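PDB 4QB7: fimbrium subunit Fim1C from Bacteroides vulgatus, which is probably a component of the fimbrium tip, part of the filamentous surface appendages that mediate cell adhesion and biofilm formation. Local coordinates for residues A[165-170]-A[211-216]; A[92-97]-A[119-124]. One frame throughout, in Å; residues are numbered along the deposited sequence.

Contact 2 comes first along the chain. Strand 90-97 of the large mixed sheet runs out through a loop, and the chain returns by way of strand 111-113, so that residues 119-124 come back against residues 92-97, 22 residues later. Strand 141-143 then leads into the long strand 159-178, and contact 1 opens at its break, residues 165-170, to close at 211-216 after 40 intervening residues rich in strand. The two loops therefore follow in series, without nesting or crossing. Both pin the antiparallel sheet containing strands 123-127 and 214-217 onto the mixed sheet. Their centres lie about 13 Å apart, and they touch where Asp-211 N packs 3.6 Å from Ala-121 CB.

Contact 1 of 2, residues A[165-170]-A[211-216]; sequences SHVLTQ and DNDTWE
A buried indole-to-backbone hydrogen bond with apolar packing beside it joins Val-167 and Trp-215, where the break in strand 159-178 meets the start of strand 214-217. Trp-215 NE1 donates to Val-167 O at 2.8 Å, with an N-H...O angle of 159°. The oxygen lies close to the indole plane, whereas the donor sits well above the carbonyl plane. Tryptophan suits this place because it brings to a buried site both a large apolar surface and one N-H for a carbonyl in the loop between the two strand pieces. Its six-membered ring is touched at CZ2 by Leu-168 CD2, 3.7 Å away on an oblique approach, and by Val-167 CG2 at 4.0 Å. Valine's two branches divide the work: with CG1 anti to the carbonyl carbon (chi1 -60°), that methyl approaches Asp-213 OD1 at 3.9 Å while CG2 serves the indole. The carboxylate of Asp-213 finds its polar partners elsewhere, OD1 accepting a hydrogen bond from Tyr-208 OH and forming a salt bridge with Lys-321. Asp-213 and Thr-214 form a G1 beta bulge opposite Lys-209. Around the contact, strand 203-209 sends Tyr-208 edge-to-face against Trp-215, and strand 259-270 packs Tyr-269 on Leu-168.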
# COMPACT_ATOMS: atom_id res chain seq x y z
N SER A 165 11.30 0.73 -1.49
CA SER A 165 10.27 0.97 -2.51
C SER A 165 8.94 0.45 -2.03
O SER A 165 8.91 -0.55 -1.33
CB SER A 165 10.66 0.29 -3.82
OG SER A 165 11.56 1.09 -4.56
N HIS A 166 7.85 1.13 -2.40
CA HIS A 166 6.48 0.70 -2.05
C HIS A 166 6.05 -0.37 -3.04
O HIS A 166 5.98 -0.12 -4.26
CB HIS A 166 5.53 1.89 -2.05
CG HIS A 166 5.90 2.95 -1.04
ND1 HIS A 166 5.47 2.87 0.28
CD2 HIS A 166 6.61 4.08 -1.19
CE1 HIS A 166 5.94 3.94 0.88
NE2 HIS A 166 6.64 4.70 0.04
N VAL A 167 5.87 -1.61 -2.54
CA VAL A 167 5.60 -2.77 -3.39
C VAL A 167 4.09 -3.07 -3.52
O VAL A 167 3.71 -3.98 -4.26
CB VAL A 167 6.39 -4.00 -2.92
CG1 VAL A 167 7.89 -3.72 -2.98
CG2 VAL A 167 5.97 -4.45 -1.52
N LEU A 168 3.25 -2.30 -2.83
CA LEU A 168 1.79 -2.44 -2.89
C LEU A 168 1.19 -1.37 -3.83
O LEU A 168 1.94 -0.64 -4.49
CB LEU A 168 1.19 -2.27 -1.46
CG LEU A 168 1.61 -3.24 -0.38
CD1 LEU A 168 0.95 -2.88 0.92
CD2 LEU A 168 1.26 -4.66 -0.75
N THR A 169 -0.15 -1.29 -3.90
CA THR A 169 -0.84 -0.25 -4.63
C THR A 169 -1.51 0.66 -3.60
O THR A 169 -2.03 0.17 -2.58
CB THR A 169 -1.78 -0.80 -5.71
OG1 THR A 169 -2.15 0.28 -6.56
CG2 THR A 169 -3.02 -1.44 -5.16
N GLN A 170 -1.46 1.96 -3.82
CA GLN A 170 -2.15 2.89 -2.94
C GLN A 170 -3.41 3.47 -3.59
O GLN A 170 -3.36 3.89 -4.75
CB GLN A 170 -1.24 4.04 -2.52
CG GLN A 170 -1.82 4.80 -1.34
CD GLN A 170 -1.10 6.07 -1.04
OE1 GLN A 170 -1.72 7.11 -0.81
NE2 GLN A 170 0.20 6.04 -0.99
N ASP A 211 13.75 -11.86 -5.64
CA ASP A 211 14.57 -12.14 -6.81
C ASP A 211 14.23 -11.20 -7.99
O ASP A 211 15.14 -10.72 -8.64
CB ASP A 211 14.46 -13.60 -7.25
CG ASP A 211 15.62 -14.04 -8.14
OD1 ASP A 211 16.82 -14.01 -7.65
OD2 ASP A 211 15.36 -14.40 -9.32
N ASN A 212 12.95 -10.93 -8.27
CA ASN A 212 12.61 -10.08 -9.41
C ASN A 212 11.61 -8.95 -9.06
O ASN A 212 11.06 -8.31 -9.98
CB ASN A 212 12.05 -10.94 -10.55
CG ASN A 212 10.88 -11.78 -10.15
OD1 ASN A 212 10.49 -11.84 -8.98
ND2 ASN A 212 10.33 -12.50 -11.11
N ASP A 213 11.40 -8.71 -7.74
CA ASP A 213 10.54 -7.65 -7.24
C ASP A 213 9.09 -7.78 -7.83
O ASP A 213 8.54 -6.84 -8.42
CB ASP A 213 11.19 -6.28 -7.52
CG ASP A 213 10.39 -5.04 -7.18
OD1 ASP A 213 9.77 -5.02 -6.10
OD2 ASP A 213 10.40 -4.10 -7.99
N THR A 214 8.49 -8.97 -7.69
CA THR A 214 7.15 -9.25 -8.15
C THR A 214 6.40 -10.08 -7.13
O THR A 214 7.00 -10.80 -6.33
CB THR A 214 7.11 -10.00 -9.53
OG1 THR A 214 7.63 -11.31 -9.39
CG2 THR A 214 7.79 -9.26 -10.66
N TRP A 215 5.06 -9.99 -7.21
CA TRP A 215 4.07 -10.73 -6.45
C TRP A 215 3.55 -11.91 -7.26
O TRP A 215 3.34 -11.81 -8.48
CB TRP A 215 2.88 -9.81 -6.12
CG TRP A 215 3.15 -8.78 -5.09
CD1 TRP A 215 3.47 -7.47 -5.31
CD2 TRP A 215 3.10 -8.95 -3.67
NE1 TRP A 215 3.60 -6.81 -4.11
CE2 TRP A 215 3.38 -7.69 -3.08
CE3 TRP A 215 2.82 -10.03 -2.82
CZ2 TRP A 215 3.38 -7.50 -1.70
CZ3 TRP A 215 2.82 -9.84 -1.45
CH2 TRP A 215 3.11 -8.58 -0.91
N GLU A 216 3.28 -13.00 -6.57
CA GLU A 216 2.66 -14.18 -7.15
C GLU A 216 1.62 -14.72 -6.14
O GLU A 216 1.61 -14.29 -4.98
CB GLU A 216 3.70 -15.21 -7.58
CG GLU A 216 4.59 -15.71 -6.46
CD GLU A 216 5.34 -16.98 -6.80
OE1 GLU A 216 5.86 -17.08 -7.93
OE2 GLU A 216 5.39 -17.89 -5.94

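Contact 2 of 2, residues A[92-97]-A[119-124]; sequences TFFAYA and KGAPTI
Phe-94 and Pro-122 meet in a CH-pi contact, with Pro-122 CD set over one face of the phenyl ring and the two side chains crossing at a slant. Pro-122 CD is 3.8 Å from the ring centroid, 22° off the normal, and is shifted toward the rim, where it comes 3.5 Å from Phe-94 CD2. Proline fits here because its compact, puckered ring offers apolar CH groups to the phenyl face, CD being the more polarised because it is bonded to nitrogen. Farther along the phenyl group, Ala-121 CB reaches Phe-94 CZ at 4.0 Å, a small methyl at the far end of the ring. A leucine here in place of Phe-94, having no aromatic face, would probably leave Pro-122 CD without its CH-pi partner and open a gap beside Ala-121 CB. Two residues on, Ile-124 CD1 stands 3.7 Å from Tyr-96 CB and close to CG, so isoleucine's long branch packs at the root of the tyrosine. Tyr-96 has CG between its backbone N and carbonyl carbon (chi1 77°), which carries the ring off to where its hydroxyl hydrogen-bonds Asn-66 OD1 and Glu-100 N. These anchors fix the far end of the ring. The touching parts run side by side and nearly parallel, their end-to-end directions 10° apart, without pairing as strands. Strand 40-47 flanks 90-97 and sets Tyr-45 against Pro-122, while Ile-111 and Leu-113 of strand 111-113 pack on both Tyr-96 and Ile-124.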
# COMPACT_ATOMS: atom_id res chain seq x y z
N THR A 92 25.59 -9.70 0.26
CA THR A 92 24.40 -9.23 -0.44
C THR A 92 23.31 -9.01 0.60
O THR A 92 23.02 -9.89 1.43
CB THR A 92 24.00 -10.20 -1.57
OG1 THR A 92 24.89 -9.97 -2.65
CG2 THR A 92 22.59 -9.93 -2.10
N PHE A 93 22.71 -7.82 0.53
CA PHE A 93 21.67 -7.40 1.46
C PHE A 93 20.33 -7.27 0.76
O PHE A 93 20.26 -7.02 -0.45
CB PHE A 93 22.07 -6.06 2.11
CG PHE A 93 23.37 -6.11 2.90
CD1 PHE A 93 24.59 -5.90 2.26
CD2 PHE A 93 23.37 -6.36 4.27
CE1 PHE A 93 25.79 -5.98 2.98
CE2 PHE A 93 24.56 -6.43 4.98
CZ PHE A 93 25.77 -6.22 4.34
N PHE A 94 19.27 -7.48 1.56
CA PHE A 94 17.85 -7.29 1.27
C PHE A 94 17.23 -6.71 2.53
O PHE A 94 17.75 -6.96 3.63
CB PHE A 94 17.14 -8.60 0.85
CG PHE A 94 17.74 -9.26 -0.36
CD1 PHE A 94 17.38 -8.85 -1.65
CD2 PHE A 94 18.66 -10.29 -0.23
CE1 PHE A 94 17.95 -9.46 -2.77
CE2 PHE A 94 19.21 -10.92 -1.35
CZ PHE A 94 18.86 -10.48 -2.61
N ALA A 95 16.15 -5.97 2.40
CA ALA A 95 15.49 -5.39 3.56
C ALA A 95 14.00 -5.22 3.29
O ALA A 95 13.61 -5.11 2.13
CB ALA A 95 16.11 -4.05 3.91
N TYR A 96 13.19 -5.21 4.35
CA TYR A 96 11.74 -4.97 4.29
C TYR A 96 11.32 -4.13 5.51
O TYR A 96 12.05 -4.04 6.51
CB TYR A 96 10.94 -6.31 4.22
CG TYR A 96 10.85 -7.01 5.56
CD1 TYR A 96 11.91 -7.75 6.06
CD2 TYR A 96 9.74 -6.81 6.40
CE1 TYR A 96 11.90 -8.27 7.35
CE2 TYR A 96 9.73 -7.31 7.71
CZ TYR A 96 10.81 -8.03 8.17
OH TYR A 96 10.80 -8.57 9.43
N ALA A 97 10.14 -3.55 5.45
CA ALA A 97 9.57 -2.78 6.56
C ALA A 97 8.05 -2.74 6.41
O ALA A 97 7.55 -2.86 5.28
CB ALA A 97 10.17 -1.39 6.64
N LYS A 119 17.24 -21.18 0.26
CA LYS A 119 18.31 -20.77 -0.64
C LYS A 119 17.82 -19.69 -1.61
O LYS A 119 16.64 -19.65 -1.95
CB LYS A 119 18.87 -22.00 -1.39
CG LYS A 119 19.57 -23.01 -0.46
CD LYS A 119 19.78 -24.35 -1.13
CE LYS A 119 20.34 -25.40 -0.20
NZ LYS A 119 20.66 -26.66 -0.93
N GLY A 120 18.73 -18.82 -2.03
CA GLY A 120 18.41 -17.76 -2.96
C GLY A 120 17.85 -16.52 -2.30
O GLY A 120 17.77 -16.45 -1.06
N ALA A 121 17.43 -15.55 -3.14
CA ALA A 121 16.81 -14.31 -2.68
C ALA A 121 15.59 -14.65 -1.82
O ALA A 121 14.94 -15.69 -2.06
CB ALA A 121 16.42 -13.43 -3.86
N PRO A 122 15.33 -13.89 -0.73
CA PRO A 122 14.21 -14.25 0.16
C PRO A 122 12.82 -13.99 -0.44
O PRO A 122 12.67 -13.52 -1.59
CB PRO A 122 14.48 -13.38 1.40
CG PRO A 122 15.18 -12.18 0.86
CD PRO A 122 16.04 -12.68 -0.26
N THR A 123 11.77 -14.35 0.34
CA THR A 123 10.36 -14.13 -0.01
C THR A 123 9.62 -13.67 1.24
O THR A 123 10.13 -13.83 2.37
CB THR A 123 9.65 -15.36 -0.66
OG1 THR A 123 9.47 -16.43 0.28
CG2 THR A 123 10.34 -15.87 -1.90
N ILE A 124 8.44 -13.07 1.03
CA ILE A 124 7.49 -12.60 2.02
C ILE A 124 6.11 -13.06 1.62
O ILE A 124 5.68 -12.80 0.50
CB ILE A 124 7.51 -11.05 2.17
CG1 ILE A 124 8.73 -10.56 2.96
CG2 ILE A 124 6.19 -10.52 2.77
CD1 ILE A 124 8.90 -9.07 2.89